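Local coordinates for class D beta-lactamase (Fusobacterium nucleatum subsp. polymorphum, PDB 4IED), which probably hydrolyses beta-lactam antibiotics to substituted beta-amino acids, as a class D serine beta-lactamase of the penicillin-binding transpeptidase superfamily, at residues Leu46-Glu51 with Ala225-Ile230; Leu161-Leu164 with Lys168-Phe171. All blocks are in the same frame, centred on the assembly; numbering follows the deposited sequence.

Contact 1: Leu46-Glu51 with Ala225-Ile230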
ATOM      1  N   LEU A  46       6.827 -18.312   1.502  1.00  9.67           N
ATOM      2  CA  LEU A  46       7.944 -17.548   2.090  1.00 10.19           C
ATOM      3  C   LEU A  46       8.956 -16.915   1.156  1.00 10.17           C
ATOM      4  O   LEU A  46       9.323 -15.753   1.281  1.00  9.43           O
ATOM      5  CB  LEU A  46       8.703 -18.404   3.127  1.00 11.26           C
ATOM      6  CG  LEU A  46       9.667 -17.584   4.056  1.00 11.89           C
ATOM      7  CD1 LEU A  46       8.948 -16.521   4.816  1.00 11.73           C
ATOM      8  CD2 LEU A  46      10.396 -18.479   5.022  1.00 12.66           C
ATOM      9  N   ASP A  47       9.329 -17.641   0.147  1.00 10.76           N
ATOM     10  CA  ASP A  47      10.299 -17.123  -0.800  1.00 11.13           C
ATOM     11  C   ASP A  47       9.721 -15.965  -1.578  1.00  9.92           C
ATOM     12  O   ASP A  47      10.390 -14.894  -1.726  1.00  9.23           O
ATOM     13  CB  ASP A  47      10.764 -18.187  -1.782  1.00 13.26           C
ATOM     14  CG  ASP A  47      11.772 -19.158  -1.180  1.00 15.82           C
ATOM     15  OD1 ASP A  47      12.249 -18.972  -0.018  1.00 18.27           O
ATOM     16  OD2 ASP A  47      12.024 -20.152  -1.884  1.00 20.14           O
ATOM     17  N   ARG A  48       8.441 -16.094  -1.991  1.00  8.86           N
ATOM     18  CA  ARG A  48       7.866 -14.896  -2.630  1.00  8.01           C
ATOM     19  C   ARG A  48       7.565 -13.778  -1.618  1.00  7.39           C
ATOM     20  O   ARG A  48       7.614 -12.631  -2.006  1.00  7.11           O
ATOM     21  CB  ARG A  48       6.622 -15.323  -3.419  1.00  8.02           C
ATOM     22  CG  ARG A  48       5.993 -14.182  -4.175  1.00  7.69           C
ATOM     23  CD  ARG A  48       4.900 -14.665  -5.076  1.00  7.80           C
ATOM     24  NE  ARG A  48       4.172 -13.526  -5.659  1.00  7.61           N
ATOM     25  CZ  ARG A  48       3.641 -13.492  -6.892  1.00  7.83           C
ATOM     26  NH1 ARG A  48       3.728 -14.478  -7.743  1.00  8.59           N
ATOM     27  NH2 ARG A  48       2.968 -12.389  -7.207  1.00  7.77           N
ATOM     28  N   ALA A  49       7.290 -14.095  -0.382  1.00  7.40           N
ATOM     29  CA  ALA A  49       7.107 -13.037   0.642  1.00  7.07           C
ATOM     30  C   ALA A  49       8.322 -12.178   0.758  1.00  7.07           C
ATOM     31  O   ALA A  49       8.192 -11.007   0.995  1.00  6.77           O
ATOM     32  CB  ALA A  49       6.788 -13.643   1.969  1.00  7.22           C
ATOM     33  N   ASN A  50       9.499 -12.740   0.456  1.00  7.49           N
ATOM     34  CA  ASN A  50      10.779 -11.940   0.508  1.00  7.82           C
ATOM     35  C   ASN A  50      11.181 -11.428  -0.873  1.00  7.73           C
ATOM     36  O   ASN A  50      12.286 -10.792  -1.000  1.00  8.19           O
ATOM     37  CB  ASN A  50      11.859 -12.806   1.103  1.00  8.63           C
ATOM     38  CG  ASN A  50      11.643 -13.070   2.547  1.00  9.03           C
ATOM     39  OD1 ASN A  50      11.630 -14.218   3.030  1.00 11.07           O
ATOM     40  ND2 ASN A  50      11.485 -12.001   3.266  1.00  8.85           N
ATOM     41  N   GLU A  51      10.393 -11.657  -1.946  1.00  7.56           N
ATOM     42  CA  GLU A  51      10.772 -11.193  -3.257  1.00  7.70           C
ATOM     43  C   GLU A  51      10.207  -9.818  -3.507  1.00  7.07           C
ATOM     44  O   GLU A  51       9.044  -9.527  -3.262  1.00  6.73           O
ATOM     45  CB  GLU A  51      10.178 -12.141  -4.361  1.00  8.51           C
ATOM     46  CG  GLU A  51      10.507 -11.742  -5.788  1.00  9.82           C
ATOM     47  CD  GLU A  51      10.122 -12.736  -6.807  1.00 11.96           C
ATOM     48  OE1 GLU A  51       9.449 -13.736  -6.429  1.00 13.28           O
ATOM     49  OE2 GLU A  51      10.534 -12.463  -7.997  1.00 14.88           O
ATOM     50  N   ALA A 225       0.282  -7.789   4.054  1.00  5.19           N
ATOM     51  CA  ALA A 225       0.508  -7.651   2.578  1.00  5.13           C
ATOM     52  C   ALA A 225       0.262  -8.919   1.804  1.00  5.33           C
ATOM     53  O   ALA A 225       0.799  -9.965   2.186  1.00  5.56           O
ATOM     54  CB  ALA A 225       1.932  -7.187   2.327  1.00  5.16           C
ATOM     55  N   ILE A 226      -0.537  -8.748   0.756  1.00  5.27           N
ATOM     56  CA  ILE A 226      -0.749  -9.832  -0.221  1.00  5.50           C
ATOM     57  C   ILE A 226      -0.323  -9.273  -1.552  1.00  5.48           C
ATOM     58  O   ILE A 226      -0.512  -8.113  -1.895  1.00  5.29           O
ATOM     59  CB  ILE A 226      -2.212 -10.298  -0.239  1.00  5.57           C
ATOM     60  CG1 ILE A 226      -2.397 -11.606  -1.090  1.00  5.91           C
ATOM     61  CG2 ILE A 226      -3.189  -9.246  -0.732  1.00  5.39           C
ATOM     62  CD1 ILE A 226      -3.746 -12.212  -0.814  1.00  6.06           C
ATOM     63  N   ASN A 227       0.317 -10.148  -2.323  1.00  5.75           N
ATOM     64  CA  ASN A 227       0.416  -9.905  -3.799  1.00  5.86           C
ATOM     65  C   ASN A 227       0.178 -11.190  -4.543  1.00  6.23           C
ATOM     66  O   ASN A 227       0.375 -12.288  -4.074  1.00  6.45           O
ATOM     67  CB  ASN A 227       1.720  -9.162  -4.187  1.00  5.84           C
ATOM     68  CG  ASN A 227       2.984  -9.984  -4.005  1.00  6.10           C
ATOM     69  OD1 ASN A 227       3.184 -11.007  -4.599  1.00  6.43           O
ATOM     70  ND2 ASN A 227       3.928  -9.432  -3.223  1.00  6.01           N
ATOM     71  N   LEU A 228      -0.374 -11.014  -5.725  1.00  6.39           N
ATOM     72  CA  LEU A 228      -0.866 -12.158  -6.546  1.00  7.12           C
ATOM     73  C   LEU A 228      -0.576 -11.846  -7.982  1.00  7.14           C
ATOM     74  O   LEU A 228      -0.604 -10.716  -8.400  1.00  6.91           O
ATOM     75  CB  LEU A 228      -2.448 -12.200  -6.443  1.00  7.72           C
ATOM     76  CG  LEU A 228      -3.118 -12.246  -5.060  1.00  8.04           C
ATOM     77  CD1 LEU A 228      -4.635 -11.964  -5.081  1.00  8.40           C
ATOM     78  CD2 LEU A 228      -2.743 -13.670  -4.558  1.00  8.72           C
ATOM     79  N   ASP A 229      -0.431 -12.887  -8.748  1.00  7.54           N
ATOM     80  CA  ASP A 229      -0.367 -12.771 -10.243  1.00  7.90           C
ATOM     81  C   ASP A 229      -1.762 -12.531 -10.712  1.00  8.32           C
ATOM     82  O   ASP A 229      -2.629 -13.401 -10.514  1.00  8.95           O
ATOM     83  CB  ASP A 229       0.231 -14.088 -10.874  1.00  8.37           C
ATOM     84  CG  ASP A 229       1.708 -14.302 -10.514  1.00  8.48           C
ATOM     85  OD1 ASP A 229       2.382 -13.337 -10.008  1.00  8.02           O
ATOM     86  OD2 ASP A 229       2.159 -15.403 -10.845  1.00  9.14           O
ATOM     87  N   ILE A 230      -2.021 -11.375 -11.281  1.00  8.45           N
ATOM     88  CA  ILE A 230      -3.353 -11.008 -11.772  1.00  9.24           C
ATOM     89  C   ILE A 230      -3.205 -10.365 -13.110  1.00  9.91           C
ATOM     90  O   ILE A 230      -2.659  -9.276 -13.236  1.00  9.29           O
ATOM     91  CB  ILE A 230      -4.160 -10.132 -10.846  1.00  9.20           C
ATOM     92  CG1 ILE A 230      -4.516 -10.875  -9.582  1.00  9.75           C
ATOM     93  CG2 ILE A 230      -5.452  -9.668 -11.513  1.00  9.51           C
ATOM     94  CD1 ILE A 230      -4.964  -9.947  -8.475  1.00  9.79           C
TER
HETATM   95  O   HOH W   1       6.602 -10.046  -2.106  1.00  4.69           O
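R48 reaches from the short helix 46-49 to strand 221-229 and meets two side chains there, N227 and D229, with three guanidinium nitrogens. Its CG lies anti to the backbone N (chi1 -177°) and the chain stays extended as far as NE, an arrangement that carries the charged end across to the strand. R48 NE donates to N227 OD1 at 2.9 Å, with the nitrogen nearly in line with the C=O bond, and R48 NH2 donates to the same N227 OD1 at 3.0 Å. The second grip is end-on: R48 NH1 lies 2.9 Å from D229 OD1 in a salt bridge, and R48 NH2 gives D229 OD1 a further bond of 3.0 Å. Both oxygens lie at the guanidinium edge, close to its plane, whereas D229 OD1 receives its two donors from one face of the carboxylate, whose plane is turned 48° from that of R48.

In the central antiparallel sheet of the beta-lactamase fold, strand 221-229 runs between 29-35 and 208-216, and T30 and I208 from these two neighbours also pack on R48. N227 and D229 are two apart on their strand, and the ends of both side chains come round to the same guanidinium.

The amide of N227 is used at both ends: while OD1 faces R48, N227 ND2 donates to a water at 3.0 Å. That water in turn donates to R48 O and to E51 O, each at 2.8 Å.

Contact 2: Leu161-Leu164 with Lys168-Phe171; sequences LNLL and KLPF
L169 lays its branched end against L163 and L164, where helix 154-165 gives way to the loop leading to helix 173-182, in the beta-lactamase fold, where helix 154-165 packs on the antiparallel sheet. The two adjacent helical leucines are met by different methyls. L169 CD2 approaches L163 CB at 3.7 Å and lies 3.9 Å from L163 CD1, the two side chains crossing at about a right angle. L169 CD1 instead settles on the root of L164, 3.9 Å from L164 CB, and here the crossing is oblique. In L169, CG stands anti to the carbonyl carbon (chi1 -64°), an orientation that brings the fork back to the helix although its CB leaves the backbone at a slant.

L164 offers mainly its CB to L169; its side chain also touches Q176 and V179 of helix 173-182 and W214 of strand 208-216. F62 and L65 of helix 62-69 and L130 of helix 108-130 also touch L169, which is consistent with its burial between helices.

K168 behaves differently: its CB rests 3.9 Å from L163 CD2, at roughly a right angle to that leucine, before the amine end leads away. The backbone of the same residue bonds back to the helix, K168 N donating to L163 O at 2.8 Å, nearly straight at the hydrogen (169°) but tilted 35° from the carbonyl plane.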
ATOM      1  N   LEU A 161       4.453  -1.080   7.673  1.00  5.28           N
ATOM      2  CA  LEU A 161       3.057  -0.808   8.055  1.00  5.36           C
ATOM      3  C   LEU A 161       2.895  -1.042   9.557  1.00  5.73           C
ATOM      4  O   LEU A 161       2.152  -0.323  10.197  1.00  5.88           O
ATOM      5  CB  LEU A 161       2.122  -1.690   7.243  1.00  5.31           C
ATOM      6  CG  LEU A 161       2.031  -1.227   5.811  1.00  5.01           C
ATOM      7  CD1 LEU A 161       1.445  -2.339   4.924  1.00  5.04           C
ATOM      8  CD2 LEU A 161       1.238   0.080   5.555  1.00  4.94           C
ATOM      9  N   ASN A 162       3.572  -2.044  10.099  1.00  5.95           N
ATOM     10  CA  ASN A 162       3.580  -2.247  11.548  1.00  6.39           C
ATOM     11  C   ASN A 162       4.060  -0.985  12.267  1.00  6.50           C
ATOM     12  O   ASN A 162       3.486  -0.524  13.271  1.00  6.80           O
ATOM     13  CB  ASN A 162       4.409  -3.464  11.919  1.00  6.66           C
ATOM     14  CG  ASN A 162       4.502  -3.584  13.445  1.00  7.26           C
ATOM     15  OD1 ASN A 162       3.521  -3.726  14.138  1.00  8.18           O
ATOM     16  ND2 ASN A 162       5.654  -3.505  13.891  1.00  7.53           N
ATOM     17  N   LEU A 163       5.101  -0.397  11.760  1.00  6.31           N
ATOM     18  CA  LEU A 163       5.629   0.867  12.340  1.00  6.46           C
ATOM     19  C   LEU A 163       4.664   2.081  12.120  1.00  6.34           C
ATOM     20  O   LEU A 163       4.400   2.871  13.039  1.00  6.65           O
ATOM     21  CB  LEU A 163       7.020   1.174  11.824  1.00  6.40           C
ATOM     22  CG  LEU A 163       8.073   0.159  12.204  1.00  6.77           C
ATOM     23  CD1 LEU A 163       9.356   0.399  11.359  1.00  6.77           C
ATOM     24  CD2 LEU A 163       8.311   0.123  13.675  1.00  7.47           C
ATOM     25  N   LEU A 164       4.211   2.250  10.894  1.00  5.96           N
ATOM     26  CA  LEU A 164       3.281   3.333  10.587  1.00  5.89           C
ATOM     27  C   LEU A 164       2.048   3.296  11.503  1.00  6.20           C
ATOM     28  O   LEU A 164       1.612   4.316  12.022  1.00  6.42           O
ATOM     29  CB  LEU A 164       2.792   3.236   9.110  1.00  5.51           C
ATOM     30  CG  LEU A 164       1.800   4.330   8.674  1.00  5.50           C
ATOM     31  CD1 LEU A 164       2.288   5.785   8.907  1.00  5.63           C
ATOM     32  CD2 LEU A 164       1.379   4.141   7.228  1.00  5.21           C
ATOM     33  N   LYS A 168       5.481   4.986  14.609  1.00  9.24           N
ATOM     34  CA  LYS A 168       6.881   4.723  15.005  1.00  9.69           C
ATOM     35  C   LYS A 168       7.902   4.944  13.915  1.00  9.25           C
ATOM     36  O   LYS A 168       9.096   4.707  14.100  1.00 10.22           O
ATOM     37  CB  LYS A 168       7.028   3.274  15.554  1.00 10.43           C
ATOM     38  CG  LYS A 168       6.492   3.143  16.971  1.00 12.34           C
ATOM     39  CD  LYS A 168       6.636   1.709  17.397  1.00 14.47           C
ATOM     40  CE  LYS A 168       6.130   1.591  18.828  1.00 17.43           C
ATOM     41  NZ  LYS A 168       6.922   2.208  19.891  1.00 20.98           N
ATOM     42  N   LEU A 169       7.481   5.470  12.806  1.00  8.44           N
ATOM     43  CA  LEU A 169       8.424   5.823  11.746  1.00  8.38           C
ATOM     44  C   LEU A 169       9.079   7.178  12.091  1.00  8.83           C
ATOM     45  O   LEU A 169       8.528   7.946  12.866  1.00  8.87           O
ATOM     46  CB  LEU A 169       7.749   5.867  10.367  1.00  8.02           C
ATOM     47  CG  LEU A 169       7.194   4.569   9.862  1.00  7.70           C
ATOM     48  CD1 LEU A 169       6.322   4.771   8.621  1.00  7.38           C
ATOM     49  CD2 LEU A 169       8.378   3.641   9.496  1.00  7.87           C
ATOM     50  N   PRO A 170      10.221   7.463  11.458  1.00  8.87           N
ATOM     51  CA  PRO A 170      10.923   8.732  11.796  1.00  9.53           C
ATOM     52  C   PRO A 170      10.423   9.963  11.073  1.00  9.40           C
ATOM     53  O   PRO A 170      11.149  10.611  10.275  1.00 10.38           O
ATOM     54  CB  PRO A 170      12.382   8.407  11.364  1.00  9.76           C
ATOM     55  CG  PRO A 170      12.256   7.484  10.231  1.00  9.54           C
ATOM     56  CD  PRO A 170      11.048   6.591  10.563  1.00  9.30           C
ATOM     57  N   PHE A 171       9.161  10.262  11.276  1.00  8.69           N
ATOM     58  CA  PHE A 171       8.350  11.301  10.562  1.00  8.37           C
ATOM     59  C   PHE A 171       7.496  11.946  11.658  1.00  8.66           C
ATOM     60  O   PHE A 171       7.227  11.345  12.722  1.00  8.93           O
ATOM     61  CB  PHE A 171       7.476  10.716   9.498  1.00  7.75           C
ATOM     62  CG  PHE A 171       8.252  10.272   8.291  1.00  7.32           C
ATOM     63  CD1 PHE A 171       8.957   9.056   8.246  1.00  7.35           C
ATOM     64  CD2 PHE A 171       8.330  11.077   7.144  1.00  7.60           C
ATOM     65  CE1 PHE A 171       9.727   8.721   7.147  1.00  7.25           C
ATOM     66  CE2 PHE A 171       9.079  10.713   6.062  1.00  7.35           C
ATOM     67  CZ  PHE A 171       9.810   9.507   6.075  1.00  7.21           C
TER

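How the contacts relate
From the N terminus, the chain builds strands 29-35 and 40-44 and then enters helix 46-49, where contact 1 opens. It closes at 225-230, mostly on strand 221-229, 174 residues beyond E51, tying the short helix that follows edge strand 40-44 to an inner strand. Contact 2 lies wholly within that interval, so the two loops nest and do not cross. Its own loop is short: 161-164 and 168-171 are separated by three residues, and it joins the last turn of helix 154-165 to the loop leading into helix 173-182. The centres of contact 1 and contact 2 are about 22 Å apart, and the two contacts do not touch. Helix 154-165 connects them indirectly, since its early residues M155 and V158 pack on contact 1 segments.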